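Local coordinates for Lmo1340 protein (Listeria monocytogenes, PDB 4NLM) that is of unknown function but is probably a surface lipoprotein that carries a YqgU-like six-bladed beta-propeller domain, at residues 255-260 against 310-315. Residues are numbered along the deposited sequence; the frame is centred on the assembly and turned at random.
Sequences NFFSYN and TNKKES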
loop_
_atom_site.group_PDB
_atom_site.type_symbol
_atom_site.label_atom_id
_atom_site.label_comp_id
_atom_site.label_asym_id
_atom_site.label_seq_id
_atom_site.Cartn_x
_atom_site.Cartn_y
_atom_site.Cartn_z
ATOM N N ASN A 255 -13.714 11.964 -15.287
ATOM C CA ASN A 255 -12.493 11.399 -15.839
ATOM C C ASN A 255 -11.638 12.530 -16.405
ATOM O O ASN A 255 -12.070 13.185 -17.342
ATOM C CB ASN A 255 -12.895 10.410 -16.918
ATOM C CG ASN A 255 -11.802 9.438 -17.244
ATOM O OD1 ASN A 255 -10.620 9.752 -17.118
ATOM N ND2 ASN A 255 -12.191 8.245 -17.681
ATOM N N PHE A 256 -10.456 12.769 -15.830
ATOM C CA PHE A 256 -9.639 13.920 -16.211
ATOM C C PHE A 256 -8.302 13.614 -16.880
ATOM O O PHE A 256 -7.631 14.551 -17.351
ATOM C CB PHE A 256 -9.461 14.909 -15.051
ATOM C CG PHE A 256 -8.622 14.440 -13.901
ATOM C CD1 PHE A 256 -9.158 13.680 -12.878
ATOM C CD2 PHE A 256 -7.300 14.830 -13.803
ATOM C CE1 PHE A 256 -8.395 13.313 -11.794
ATOM C CE2 PHE A 256 -6.525 14.445 -12.725
ATOM C CZ PHE A 256 -7.070 13.690 -11.722
ATOM N N PHE A 257 -7.880 12.347 -16.896
ATOM C CA PHE A 257 -6.670 11.985 -17.624
ATOM C C PHE A 257 -6.655 10.499 -17.884
ATOM O O PHE A 257 -7.140 9.730 -17.058
ATOM C CB PHE A 257 -5.404 12.377 -16.860
ATOM C CG PHE A 257 -4.149 12.242 -17.666
ATOM C CD1 PHE A 257 -3.985 12.952 -18.822
ATOM C CD2 PHE A 257 -3.130 11.368 -17.284
ATOM C CE1 PHE A 257 -2.831 12.822 -19.577
ATOM C CE2 PHE A 257 -1.966 11.271 -18.014
ATOM C CZ PHE A 257 -1.814 12.000 -19.165
ATOM N N SER A 258 -6.104 10.129 -19.040
ATOM C CA SER A 258 -5.901 8.741 -19.430
ATOM C C SER A 258 -4.433 8.543 -19.824
ATOM O O SER A 258 -3.849 9.377 -20.489
ATOM C CB SER A 258 -6.756 8.328 -20.644
ATOM O OG SER A 258 -8.143 8.308 -20.379
ATOM N N TYR A 259 -3.867 7.420 -19.429
ATOM C CA TYR A 259 -2.500 7.068 -19.788
ATOM C C TYR A 259 -2.486 5.606 -20.224
ATOM O O TYR A 259 -3.003 4.757 -19.522
ATOM C CB TYR A 259 -1.581 7.246 -18.581
ATOM C CG TYR A 259 -0.153 6.858 -18.838
ATOM C CD1 TYR A 259 0.701 7.700 -19.520
ATOM C CD2 TYR A 259 0.363 5.637 -18.395
ATOM C CE1 TYR A 259 2.014 7.352 -19.761
ATOM C CE2 TYR A 259 1.675 5.310 -18.638
ATOM C CZ TYR A 259 2.495 6.163 -19.321
ATOM O OH TYR A 259 3.815 5.798 -19.558
ATOM N N ASN A 260 -1.960 5.332 -21.407
ATOM C CA ASN A 260 -1.813 3.953 -21.904
ATOM C C ASN A 260 -0.388 3.504 -21.817
ATOM O O ASN A 260 0.531 4.150 -22.290
ATOM C CB ASN A 260 -2.283 3.843 -23.339
ATOM C CG ASN A 260 -3.770 3.793 -23.440
ATOM O OD1 ASN A 260 -4.390 2.760 -23.140
ATOM N ND2 ASN A 260 -4.373 4.922 -23.797
ATOM N N THR A 310 -3.065 16.025 -13.753
ATOM C CA THR A 310 -3.690 17.346 -13.897
ATOM C C THR A 310 -3.046 18.135 -15.034
ATOM O O THR A 310 -3.736 18.761 -15.862
ATOM C CB THR A 310 -3.636 18.105 -12.552
ATOM O OG1 THR A 310 -4.423 17.399 -11.603
ATOM C CG2 THR A 310 -4.193 19.549 -12.654
ATOM N N ASN A 311 -1.717 18.102 -15.083
ATOM C CA ASN A 311 -0.977 18.823 -16.101
ATOM C C ASN A 311 -0.825 18.033 -17.390
ATOM O O ASN A 311 -0.308 18.541 -18.383
ATOM C CB ASN A 311 0.387 19.249 -15.558
ATOM C CG ASN A 311 0.958 20.436 -16.293
ATOM O OD1 ASN A 311 0.218 21.326 -16.735
ATOM N ND2 ASN A 311 2.282 20.493 -16.389
ATOM N N LYS A 312 -1.296 16.789 -17.371
ATOM C CA LYS A 312 -1.211 15.916 -18.535
ATOM C C LYS A 312 0.224 15.747 -19.036
ATOM O O LYS A 312 0.478 15.865 -20.232
ATOM C CB LYS A 312 -2.137 16.399 -19.653
ATOM C CG LYS A 312 -3.586 16.590 -19.216
ATOM C CD LYS A 312 -4.443 17.041 -20.394
ATOM C CE LYS A 312 -5.907 17.240 -20.037
ATOM N NZ LYS A 312 -6.597 15.966 -19.722
ATOM N N LYS A 313 1.139 15.463 -18.114
ATOM C CA LYS A 313 2.552 15.323 -18.424
ATOM C C LYS A 313 3.078 13.989 -17.927
ATOM O O LYS A 313 2.670 13.505 -16.877
ATOM C CB LYS A 313 3.377 16.388 -17.716
ATOM C CG LYS A 313 4.865 16.341 -17.989
ATOM C CD LYS A 313 5.620 17.488 -17.335
ATOM C CE LYS A 313 7.115 17.366 -17.593
ATOM N NZ LYS A 313 7.892 18.531 -17.082
ATOM N N GLU A 314 4.020 13.433 -18.679
ATOM C CA GLU A 314 4.730 12.221 -18.324
ATOM C C GLU A 314 6.249 12.478 -18.416
ATOM O O GLU A 314 6.732 13.046 -19.406
ATOM C CB GLU A 314 4.337 11.095 -19.279
ATOM C CG GLU A 314 5.217 9.869 -19.184
ATOM C CD GLU A 314 5.066 8.935 -20.363
ATOM O OE1 GLU A 314 4.493 9.329 -21.404
ATOM O OE2 GLU A 314 5.535 7.796 -20.238
ATOM N N SER A 315 6.981 12.070 -17.381
ATOM C CA SER A 315 8.435 12.202 -17.340
ATOM C C SER A 315 9.039 10.871 -16.915
ATOM O O SER A 315 8.465 10.195 -16.090
ATOM C CB SER A 315 8.843 13.320 -16.349
ATOM O OG SER A 315 8.469 14.613 -16.794
#
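Lys312 lays its aliphatic chain past the ring of Phe257, the two side chains running in opposite directions, and the ammonium group ends beside the backbone of strand 255-266. CA, CB and CG of Lys312 do the touching: Lys312 CB lies 3.6 Å from Phe257 CE1, and Lys312 CG approaches Phe257 CD1 at 3.7 Å. The chain is extended as far as CE and then bends at its last torsion (chi4 -68°), which brings the amine to the carbonyl oxygen of Phe256; Lys312 NZ lies 2.9 Å from Phe256 O, with the donor tilted 29° from the carbonyl plane. This is how neighbouring sheets of a beta-propeller can meet without pairing: segments 255-260 and 310-315 run in nearly the same direction, yet no backbone-to-backbone hydrogen bond joins them and every bridging hydrogen bond has a side-chain donor, while strands 243-249 and 302-308 supply backbone partners within each sheet. Each segment also carries a bulge, a classic one at Phe256 and Phe257 opposite Phe248, and a G1 bulge at Lys312 and Lys313 opposite Asp308. Farther along, Tyr259 reaches out with CG anti to its own N and donates its hydroxyl to Glu314, Tyr259 OH to Glu314 OE2 2.7 Å. The carboxylate stands almost perpendicular to the ring, 87° between planes, and the hydroxyl of Tyr259 reaches Glu314 OE2 from above the carboxylate plane, while Glu314 OE1 sits at the ring edge, 3.6 Å from Tyr259 CE1. At the other end Phe256 CE2 comes within 3.8 Å of Thr310 OG1, a hydroxyl hydrogen-bonded to the carbonyl of Lys281.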